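Long-range contacts in superoxide dismutase (Clostridium difficile, PDB 4JYY), which probably protects the cell by converting superoxide radicals into hydrogen peroxide and oxygen at a protein-bound iron or manganese ion: residues Asp16-Tyr21 / Met92-Thr97; Asp23-Lys28 / Tyr173-Gln178; Ala44-Tyr49 / Lys69-Thr74. One frame throughout, in Å; residues are numbered along the deposited sequence.

Interaction 1. Residues Asp16-Tyr21 / Met92-Thr97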
loop_
_atom_site.group_PDB
_atom_site.type_symbol
_atom_site.label_atom_id
_atom_site.label_comp_id
_atom_site.label_asym_id
_atom_site.label_seq_id
_atom_site.Cartn_x
_atom_site.Cartn_y
_atom_site.Cartn_z
ATOM N N ASP A 16 -11.114 -10.482 -19.810
ATOM C CA ASP A 16 -12.459 -10.191 -19.302
ATOM C C ASP A 16 -13.157 -11.423 -18.717
ATOM O O ASP A 16 -14.319 -11.362 -18.317
ATOM C CB ASP A 16 -13.324 -9.520 -20.378
ATOM C CG ASP A 16 -13.561 -10.418 -21.593
ATOM O OD1 ASP A 16 -12.786 -11.382 -21.814
ATOM O OD2 ASP A 16 -14.534 -10.155 -22.328
ATOM N N ALA A 17 -12.427 -12.531 -18.623
ATOM C CA ALA A 17 -12.996 -13.796 -18.140
ATOM C C ALA A 17 -13.539 -13.703 -16.713
ATOM O O ALA A 17 -14.430 -14.455 -16.316
ATOM C CB ALA A 17 -11.966 -14.907 -18.237
ATOM N N LEU A 18 -13.016 -12.767 -15.935
ATOM C CA LEU A 18 -13.384 -12.706 -14.523
ATOM C C LEU A 18 -14.488 -11.674 -14.244
ATOM O O LEU A 18 -14.912 -11.476 -13.101
ATOM C CB LEU A 18 -12.126 -12.459 -13.675
ATOM C CG LEU A 18 -11.353 -13.675 -13.133
ATOM C CD1 LEU A 18 -11.545 -14.945 -13.940
ATOM C CD2 LEU A 18 -9.861 -13.378 -12.920
ATOM N N GLU A 19 -14.965 -11.017 -15.293
ATOM C CA GLU A 19 -16.109 -10.118 -15.133
ATOM C C GLU A 19 -17.347 -10.925 -14.774
ATOM O O GLU A 19 -17.472 -12.076 -15.169
ATOM C CB GLU A 19 -16.338 -9.318 -16.408
ATOM C CG GLU A 19 -15.101 -8.554 -16.820
ATOM C CD GLU A 19 -15.418 -7.274 -17.548
ATOM O OE1 GLU A 19 -16.417 -7.244 -18.303
ATOM O OE2 GLU A 19 -14.659 -6.296 -17.382
ATOM N N PRO A 20 -18.270 -10.326 -14.020
ATOM C CA PRO A 20 -18.234 -8.931 -13.577
ATOM C C PRO A 20 -17.530 -8.747 -12.224
ATOM O O PRO A 20 -17.685 -7.699 -11.603
ATOM C CB PRO A 20 -19.716 -8.615 -13.412
ATOM C CG PRO A 20 -20.277 -9.915 -12.881
ATOM C CD PRO A 20 -19.473 -11.024 -13.535
ATOM N N TYR A 21 -16.785 -9.748 -11.761
ATOM C CA TYR A 21 -16.209 -9.674 -10.416
ATOM C C TYR A 21 -14.926 -8.842 -10.370
ATOM O O TYR A 21 -14.690 -8.086 -9.423
ATOM C CB TYR A 21 -16.010 -11.082 -9.854
ATOM C CG TYR A 21 -17.293 -11.881 -9.909
ATOM C CD1 TYR A 21 -18.372 -11.529 -9.116
ATOM C CD2 TYR A 21 -17.435 -12.954 -10.779
ATOM C CE1 TYR A 21 -19.554 -12.236 -9.159
ATOM C CE2 TYR A 21 -18.620 -13.674 -10.835
ATOM C CZ TYR A 21 -19.675 -13.308 -10.022
ATOM O OH TYR A 21 -20.861 -14.005 -10.058
ATOM N N MET A 92 -7.232 -17.989 -9.698
ATOM C CA MET A 92 -8.545 -17.554 -10.103
ATOM C C MET A 92 -8.940 -18.239 -11.408
ATOM O O MET A 92 -8.109 -18.684 -12.134
ATOM C CB MET A 92 -8.574 -16.051 -10.292
ATOM C CG MET A 92 -8.298 -15.242 -9.064
ATOM S SD MET A 92 -8.551 -13.500 -9.202
ATOM C CE MET A 92 -7.293 -13.066 -10.250
ATOM N N THR A 93 -10.218 -18.297 -11.708
ATOM C CA THR A 93 -10.660 -18.927 -12.943
ATOM C C THR A 93 -12.090 -18.530 -13.257
ATOM O O THR A 93 -12.884 -18.296 -12.342
ATOM C CB THR A 93 -10.576 -20.475 -12.851
ATOM O OG1 THR A 93 -11.078 -21.063 -14.062
ATOM C CG2 THR A 93 -11.380 -20.989 -11.657
ATOM N N PRO A 94 -12.427 -18.464 -14.559
ATOM C CA PRO A 94 -13.820 -18.266 -14.988
ATOM C C PRO A 94 -14.666 -19.534 -14.799
ATOM O O PRO A 94 -15.890 -19.435 -14.731
ATOM C CB PRO A 94 -13.692 -17.910 -16.474
ATOM C CG PRO A 94 -12.406 -18.536 -16.912
ATOM C CD PRO A 94 -11.493 -18.564 -15.696
ATOM N N GLU A 95 -14.027 -20.699 -14.706
ATOM C CA GLU A 95 -14.753 -21.958 -14.510
ATOM C C GLU A 95 -15.329 -22.071 -13.104
ATOM O O GLU A 95 -14.761 -21.533 -12.154
ATOM C CB GLU A 95 -13.842 -23.157 -14.785
ATOM C CG GLU A 95 -13.016 -23.056 -16.065
ATOM C CD GLU A 95 -13.856 -22.752 -17.306
ATOM O OE1 GLU A 95 -15.075 -23.043 -17.300
ATOM O OE2 GLU A 95 -13.294 -22.218 -18.297
ATOM N N LYS A 96 -16.450 -22.776 -12.957
ATOM C CA LYS A 96 -17.000 -23.003 -11.626
ATOM C C LYS A 96 -16.288 -24.156 -10.934
ATOM O O LYS A 96 -16.129 -25.238 -11.513
ATOM C CB LYS A 96 -18.514 -23.262 -11.665
ATOM C CG LYS A 96 -19.327 -22.065 -12.155
ATOM C CD LYS A 96 -20.776 -22.169 -11.698
ATOM C CE LYS A 96 -21.458 -20.807 -11.740
ATOM N NZ LYS A 96 -22.190 -20.516 -10.464
ATOM N N THR A 97 -15.857 -23.920 -9.696
ATOM C CA THR A 97 -15.126 -24.923 -8.937
ATOM C C THR A 97 -15.599 -24.913 -7.496
ATOM O O THR A 97 -16.161 -23.927 -7.025
ATOM C CB THR A 97 -13.599 -24.673 -8.972
ATOM O OG1 THR A 97 -13.284 -23.488 -8.226
ATOM C CG2 THR A 97 -13.119 -24.509 -10.398
#
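Leu-18 reaches between Met-92 and Pro-94 with its two methyl branches, one for each. The leucine and methionine side chains cross at about a right angle, and Leu-18 CD2 lies 3.7 Å from Met-92 CE and 3.9 Å from Met-92 SD. In the methionine, chi1 (-63°, CG beside the backbone N) and chi2 carry SD to the leucine methyl, and the bend at chi3 (-69°) folds CE onto it. The other branch, CD1, rests on the backbone between Thr-93 and Pro-94, 3.7 Å from Pro-94 N, and just meets the proline ring at CD. Nearer the surface, Ala-17 CB lies 3.9 Å from Pro-94 CB, and the same proline carbon comes 3.5 Å from Ala-17 O. Each loop is shaped locally, by a type I turn over Asp-16 to Glu-19 and by an ST turn in which Thr-93 OG1 accepts from Glu-95 N. Tyr-13 touches Leu-18 and Met-92, Met-27 also packs on Leu-18, and Trp-188 adjoins Met-92, whose side chain is about 6 Å from that of the metal ligand His-30. The two loops are therefore joined by apolar packing, with their polar backbone bonds made within each loop or elsewhere in the chain.

Interaction 2. Residues Asp23-Lys28 / Tyr173-Gln178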
loop_
_atom_site.group_PDB
_atom_site.type_symbol
_atom_site.label_atom_id
_atom_site.label_comp_id
_atom_site.label_asym_id
_atom_site.label_seq_id
_atom_site.Cartn_x
_atom_site.Cartn_y
_atom_site.Cartn_z
ATOM N N ASP A 23 -12.870 -6.287 -13.196
ATOM C CA ASP A 23 -12.911 -5.655 -14.523
ATOM C C ASP A 23 -11.710 -5.975 -15.389
ATOM O O ASP A 23 -10.590 -6.156 -14.894
ATOM C CB ASP A 23 -13.037 -4.132 -14.393
ATOM C CG ASP A 23 -11.980 -3.539 -13.476
ATOM O OD1 ASP A 23 -12.043 -3.797 -12.251
ATOM O OD2 ASP A 23 -11.089 -2.828 -13.983
ATOM N N LYS A 24 -11.943 -6.012 -16.698
ATOM C CA LYS A 24 -10.894 -6.297 -17.672
ATOM C C LYS A 24 -9.771 -5.255 -17.660
ATOM O O LYS A 24 -8.604 -5.585 -17.877
ATOM C CB LYS A 24 -11.501 -6.374 -19.084
ATOM C CG LYS A 24 -10.470 -6.323 -20.209
ATOM C CD LYS A 24 -11.141 -6.198 -21.595
ATOM C CE LYS A 24 -10.112 -6.295 -22.733
ATOM N NZ LYS A 24 -10.733 -6.101 -24.080
ATOM N N GLU A 25 -10.120 -3.988 -17.443
ATOM C CA GLU A 25 -9.099 -2.944 -17.427
ATOM C C GLU A 25 -8.082 -3.235 -16.298
ATOM O O GLU A 25 -6.871 -3.116 -16.489
ATOM C CB GLU A 25 -9.721 -1.548 -17.264
ATOM C CG GLU A 25 -8.673 -0.406 -17.359
ATOM C CD GLU A 25 -9.234 1.013 -17.092
ATOM O OE1 GLU A 25 -10.404 1.152 -16.639
ATOM O OE2 GLU A 25 -8.487 1.999 -17.335
ATOM N N THR A 26 -8.593 -3.626 -15.136
ATOM C CA THR A 26 -7.737 -3.959 -13.990
ATOM C C THR A 26 -6.881 -5.195 -14.283
ATOM O O THR A 26 -5.674 -5.201 -14.014
ATOM C CB THR A 26 -8.575 -4.140 -12.700
ATOM O OG1 THR A 26 -9.048 -2.855 -12.283
ATOM C CG2 THR A 26 -7.740 -4.774 -11.549
ATOM N N MET A 27 -7.494 -6.224 -14.872
ATOM C CA MET A 27 -6.744 -7.409 -15.285
ATOM C C MET A 27 -5.580 -7.041 -16.199
ATOM O O MET A 27 -4.476 -7.571 -16.046
ATOM C CB MET A 27 -7.660 -8.467 -15.951
ATOM C CG MET A 27 -8.709 -9.054 -15.025
ATOM S SD MET A 27 -7.970 -9.849 -13.551
ATOM C CE MET A 27 -9.394 -10.488 -12.757
ATOM N N LYS A 28 -5.818 -6.137 -17.150
ATOM C CA LYS A 28 -4.765 -5.708 -18.081
ATOM C C LYS A 28 -3.649 -4.960 -17.369
ATOM O O LYS A 28 -2.471 -5.216 -17.595
ATOM C CB LYS A 28 -5.332 -4.801 -19.190
ATOM C CG LYS A 28 -6.218 -5.512 -20.208
ATOM C CD LYS A 28 -5.564 -5.549 -21.597
ATOM C CE LYS A 28 -6.362 -6.431 -22.577
ATOM N NZ LYS A 28 -5.536 -6.852 -23.760
ATOM N N TYR A 173 -8.061 -3.477 -6.856
ATOM C CA TYR A 173 -9.497 -3.293 -6.758
ATOM C C TYR A 173 -10.025 -1.872 -6.897
ATOM O O TYR A 173 -11.233 -1.680 -6.881
ATOM C CB TYR A 173 -10.015 -3.879 -5.446
ATOM C CG TYR A 173 -9.497 -3.221 -4.170
ATOM C CD1 TYR A 173 -10.116 -2.094 -3.640
ATOM C CD2 TYR A 173 -8.404 -3.749 -3.478
ATOM C CE1 TYR A 173 -9.663 -1.510 -2.434
ATOM C CE2 TYR A 173 -7.945 -3.167 -2.276
ATOM C CZ TYR A 173 -8.570 -2.055 -1.765
ATOM O OH TYR A 173 -8.121 -1.483 -0.573
ATOM N N TYR A 174 -9.154 -0.876 -6.999
ATOM C CA TYR A 174 -9.647 0.511 -6.896
ATOM C C TYR A 174 -10.532 0.963 -8.083
ATOM O O TYR A 174 -11.516 1.661 -7.884
ATOM C CB TYR A 174 -8.508 1.525 -6.653
ATOM C CG TYR A 174 -8.954 2.629 -5.714
ATOM C CD1 TYR A 174 -9.117 2.381 -4.354
ATOM C CD2 TYR A 174 -9.252 3.905 -6.186
ATOM C CE1 TYR A 174 -9.564 3.374 -3.478
ATOM C CE2 TYR A 174 -9.695 4.911 -5.317
ATOM C CZ TYR A 174 -9.848 4.642 -3.973
ATOM O OH TYR A 174 -10.292 5.626 -3.110
ATOM N N LEU A 175 -10.183 0.557 -9.299
ATOM C CA LEU A 175 -10.949 0.991 -10.480
ATOM C C LEU A 175 -12.414 0.619 -10.363
ATOM O O LEU A 175 -13.286 1.439 -10.630
ATOM C CB LEU A 175 -10.361 0.435 -11.777
ATOM C CG LEU A 175 -8.980 0.982 -12.118
ATOM C CD1 LEU A 175 -8.559 0.515 -13.503
ATOM C CD2 LEU A 175 -8.979 2.506 -12.034
ATOM N N LYS A 176 -12.687 -0.608 -9.922
ATOM C CA LYS A 176 -14.068 -1.067 -9.792
ATOM C C LYS A 176 -14.700 -0.787 -8.439
ATOM O O LYS A 176 -15.861 -0.398 -8.368
ATOM C CB LYS A 176 -14.159 -2.564 -10.099
ATOM C CG LYS A 176 -15.560 -3.137 -9.969
ATOM C CD LYS A 176 -15.581 -4.595 -10.432
ATOM C CE LYS A 176 -16.977 -5.195 -10.332
ATOM N NZ LYS A 176 -17.849 -4.790 -11.483
ATOM N N TYR A 177 -13.947 -0.980 -7.357
ATOM C CA TYR A 177 -14.543 -0.917 -6.032
ATOM C C TYR A 177 -14.149 0.319 -5.224
ATOM O O TYR A 177 -14.704 0.548 -4.158
ATOM C CB TYR A 177 -14.206 -2.188 -5.238
ATOM C CG TYR A 177 -14.708 -3.458 -5.887
ATOM C CD1 TYR A 177 -16.009 -3.905 -5.675
ATOM C CD2 TYR A 177 -13.888 -4.202 -6.719
ATOM C CE1 TYR A 177 -16.476 -5.069 -6.272
ATOM C CE2 TYR A 177 -14.348 -5.365 -7.318
ATOM C CZ TYR A 177 -15.634 -5.791 -7.093
ATOM O OH TYR A 177 -16.079 -6.952 -7.693
ATOM N N GLN A 178 -13.191 1.098 -5.724
ATOM C CA GLN A 178 -12.655 2.226 -4.952
ATOM C C GLN A 178 -12.299 1.769 -3.532
ATOM O O GLN A 178 -11.624 0.754 -3.379
ATOM C CB GLN A 178 -13.622 3.419 -4.960
ATOM C CG GLN A 178 -13.863 3.971 -6.380
ATOM C CD GLN A 178 -14.873 3.150 -7.168
ATOM O OE1 GLN A 178 -15.981 2.912 -6.698
ATOM N NE2 GLN A 178 -14.494 2.714 -8.361
HETATM O O HOH W 1 -10.877 -2.947 -9.931
HETATM O O HOH W 2 -8.262 -1.659 -10.040
#
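Asp-23, the N-cap of helix 24-46, meets the helix 174-177 with its carboxylate. Its OD1 lies 3.3 Å from Lys-176 CB, and the two side chains run past each other in opposite directions. CG sits between the backbone N and the carbonyl carbon (chi1 52°), a setting that leaves OD2 turned back toward its own helix. There OD2 accepts twice from Thr-26: from N in the capping bond, met from above the carboxylate plane, and from OG1 at 2.7 Å, on the syn side and 21° out of that plane. The two bonds fix the rotation of the carboxylate. Water 1 extends its grip across the contact, donating to Asp-23 OD1 and accepting from Lys-176 N. Glu-25, extended beyond CG, crosses Leu-175 at about a right angle, its CD 3.7 Å from Leu-175 CD1. Glu-25 is exposed, whereas Leu-175 also packs on Leu-175 of the second subunit. Thr-26 is buried; its OG1 lies 3.6 Å from Leu-175 CB and takes a hydrogen bond of 2.7 Å from water 2, which in turn accepts from Leu-175 N at 3.0 Å. Two waters thus bridge the side chains of one helix start to backbone N-H groups in the first turn of the other, where Tyr-173 is the N-cap. From the same turn, Tyr-174 OH is hydrogen-bonded to His-34 NE2 of the second subunit. The arrangement joins the alpha-hairpin and C-terminal domains of the iron/manganese superoxide dismutase fold, close to the metal ligands His-30 and His-171 and at the subunit interface.

Interaction 3. Residues Ala44-Tyr49 / Lys69-Thr74. With AZI (azide ion), chain C.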
loop_
_atom_site.group_PDB
_atom_site.type_symbol
_atom_site.label_atom_id
_atom_site.label_comp_id
_atom_site.label_asym_id
_atom_site.label_seq_id
_atom_site.Cartn_x
_atom_site.Cartn_y
_atom_site.Cartn_z
ATOM N N ALA A 44 16.568 -7.217 -13.916
ATOM C CA ALA A 44 17.579 -6.155 -13.915
ATOM C C ALA A 44 18.548 -6.282 -12.743
ATOM O O ALA A 44 19.761 -6.129 -12.908
ATOM C CB ALA A 44 16.920 -4.780 -13.905
ATOM N N ALA A 45 18.011 -6.553 -11.558
ATOM C CA ALA A 45 18.835 -6.663 -10.359
ATOM C C ALA A 45 19.792 -7.856 -10.395
ATOM O O ALA A 45 20.862 -7.822 -9.783
ATOM C CB ALA A 45 17.950 -6.740 -9.119
ATOM N N LEU A 46 19.401 -8.915 -11.095
ATOM C CA LEU A 46 20.185 -10.145 -11.118
ATOM C C LEU A 46 21.275 -10.122 -12.188
ATOM O O LEU A 46 22.116 -11.015 -12.238
ATOM C CB LEU A 46 19.279 -11.362 -11.312
ATOM C CG LEU A 46 18.216 -11.629 -10.230
ATOM C CD1 LEU A 46 17.460 -12.927 -10.491
ATOM C CD2 LEU A 46 18.825 -11.661 -8.850
ATOM N N GLU A 47 21.268 -9.099 -13.042
ATOM C CA GLU A 47 22.316 -8.958 -14.055
ATOM C C GLU A 47 23.699 -9.001 -13.414
ATOM O O GLU A 47 24.639 -9.566 -13.965
ATOM C CB GLU A 47 22.123 -7.668 -14.852
ATOM C CG GLU A 47 20.915 -7.732 -15.775
ATOM C CD GLU A 47 20.627 -6.419 -16.481
ATOM O OE1 GLU A 47 21.512 -5.532 -16.491
ATOM O OE2 GLU A 47 19.508 -6.277 -17.028
ATOM N N LYS A 48 23.800 -8.429 -12.224
ATOM C CA LYS A 48 25.046 -8.425 -11.475
ATOM C C LYS A 48 25.437 -9.835 -11.016
ATOM O O LYS A 48 26.619 -10.125 -10.825
ATOM C CB LYS A 48 24.907 -7.498 -10.269
ATOM C CG LYS A 48 26.177 -7.305 -9.466
ATOM C CD LYS A 48 25.952 -6.280 -8.355
ATOM C CE LYS A 48 27.230 -6.010 -7.573
ATOM N NZ LYS A 48 26.993 -5.030 -6.472
ATOM N N TYR A 49 24.444 -10.709 -10.840
ATOM C CA TYR A 49 24.690 -12.067 -10.346
ATOM C C TYR A 49 23.952 -13.100 -11.187
ATOM O O TYR A 49 23.002 -13.718 -10.711
ATOM C CB TYR A 49 24.199 -12.209 -8.911
ATOM C CG TYR A 49 24.805 -11.251 -7.915
ATOM C CD1 TYR A 49 26.072 -11.471 -7.387
ATOM C CD2 TYR A 49 24.094 -10.148 -7.466
ATOM C CE1 TYR A 49 26.622 -10.605 -6.459
ATOM C CE2 TYR A 49 24.633 -9.279 -6.538
ATOM C CZ TYR A 49 25.897 -9.510 -6.041
ATOM O OH TYR A 49 26.423 -8.647 -5.111
ATOM N N LYS A 69 23.881 -8.854 0.211
ATOM C CA LYS A 69 23.247 -7.711 0.856
ATOM C C LYS A 69 22.727 -6.661 -0.129
ATOM O O LYS A 69 21.673 -6.070 0.083
ATOM C CB LYS A 69 24.263 -7.057 1.801
ATOM C CG LYS A 69 23.703 -6.601 3.140
ATOM C CD LYS A 69 23.091 -5.205 3.058
ATOM C CE LYS A 69 22.940 -4.568 4.445
ATOM N NZ LYS A 69 24.264 -4.321 5.102
ATOM N N ASP A 70 23.472 -6.420 -1.199
ATOM C CA ASP A 70 23.129 -5.333 -2.108
ATOM C C ASP A 70 21.881 -5.576 -2.968
ATOM O O ASP A 70 21.331 -4.633 -3.526
ATOM C CB ASP A 70 24.320 -4.944 -2.990
ATOM C CG ASP A 70 24.697 -6.021 -3.989
ATOM O OD1 ASP A 70 24.970 -7.166 -3.568
ATOM O OD2 ASP A 70 24.744 -5.717 -5.204
ATOM N N ILE A 71 21.433 -6.824 -3.078
ATOM C CA ILE A 71 20.234 -7.099 -3.866
ATOM C C ILE A 71 19.127 -7.772 -3.069
ATOM O O ILE A 71 18.038 -7.978 -3.593
ATOM C CB ILE A 71 20.529 -7.989 -5.090
ATOM C CG1 ILE A 71 21.183 -9.307 -4.641
ATOM C CG2 ILE A 71 21.371 -7.242 -6.109
ATOM C CD1 ILE A 71 21.015 -10.459 -5.647
ATOM N N ALA A 72 19.395 -8.116 -1.812
ATOM C CA ALA A 72 18.445 -8.914 -1.042
ATOM C C ALA A 72 17.068 -8.255 -0.954
ATOM O O ALA A 72 16.031 -8.907 -1.122
ATOM C CB ALA A 72 18.981 -9.197 0.350
ATOM N N THR A 73 17.047 -6.962 -0.670
ATOM C CA THR A 73 15.774 -6.274 -0.510
ATOM C C THR A 73 15.046 -6.163 -1.849
ATOM O O THR A 73 13.836 -6.385 -1.935
ATOM C CB THR A 73 15.988 -4.907 0.158
ATOM O OG1 THR A 73 16.420 -5.131 1.506
ATOM C CG2 THR A 73 14.699 -4.111 0.189
ATOM N N THR A 74 15.796 -5.860 -2.900
ATOM C CA THR A 74 15.223 -5.739 -4.234
ATOM C C THR A 74 14.643 -7.075 -4.681
ATOM O O THR A 74 13.596 -7.121 -5.330
ATOM C CB THR A 74 16.269 -5.266 -5.257
ATOM O OG1 THR A 74 16.783 -4.003 -4.837
ATOM C CG2 THR A 74 15.643 -5.099 -6.618
HETATM N N1 AZI C . 16.269 -8.969 3.972
HETATM N N2 AZI C . 15.667 -8.135 3.422
HETATM N N3 AZI C . 15.058 -7.290 2.885
#
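Ile-71 fills the close-packed part of the contact, with Tyr-49, Leu-46 and Ala-45 around it. Its CD1 approaches Tyr-49 CD2 to 3.6 Å, obliquely to the ring, while CG2 lies at the ring edge in its plane and 3.8 Å from Ala-45 O. Leu-46 crosses the isoleucine at about a right angle, CD2 to CD1, and Leu-52 closes on Ile-71 from the intervening loop. Further along the helix Ala-45 CB touches Thr-74 CG2 at 3.8 Å. The solvent side is polar, and Asp-70 is held there by both its oxygens. OD1 accepts from Tyr-49 OH at 2.6 Å on the syn side, close to the carboxylate plane, with ring and carboxylate turned 63° apart. OD2 takes the salt bridge from Lys-48 NZ at 2.7 Å, met from well above that plane. Lys-48 is fully extended, its CG anti to N (chi1 -175°), and CG lies over one face of the tyrosine ring, offset toward the rim. The charge of the lysine would probably stabilise the ionised carboxylate. Thr-73 OG1, outside the contact, donates to an azide ion, probably from the crystallisation liquor, which Arg-76 also binds. The contact thus joins the C-terminal end of helix 24-46 and the turn after it to the first turns of helix 69-90, the two long helices of the alpha-hairpin domain, with helix 57-62 in the connection between them.

Interactions 1 and 2 adjoin, their centres 14 Å apart, and Tyr-21 O is hydrogen-bonded to Tyr-177 OH between them; Glu-19 likewise reaches Lys-24. The centre of interaction 3 lies about 36 Å from that of interaction 1, on the opposite side of the chain's centre. Helix 24-46 serves both interactions 2 and 3, one near each of its ends. Interaction 1 is largely buried and apolar, joining two loops. Interaction 2 is a surface contact of this chain, bridged by water against the second subunit, and links two domains. Interaction 3, partly buried, stays within the alpha-hairpin domain and combines an apolar centre with a salt bridge, away from the metal.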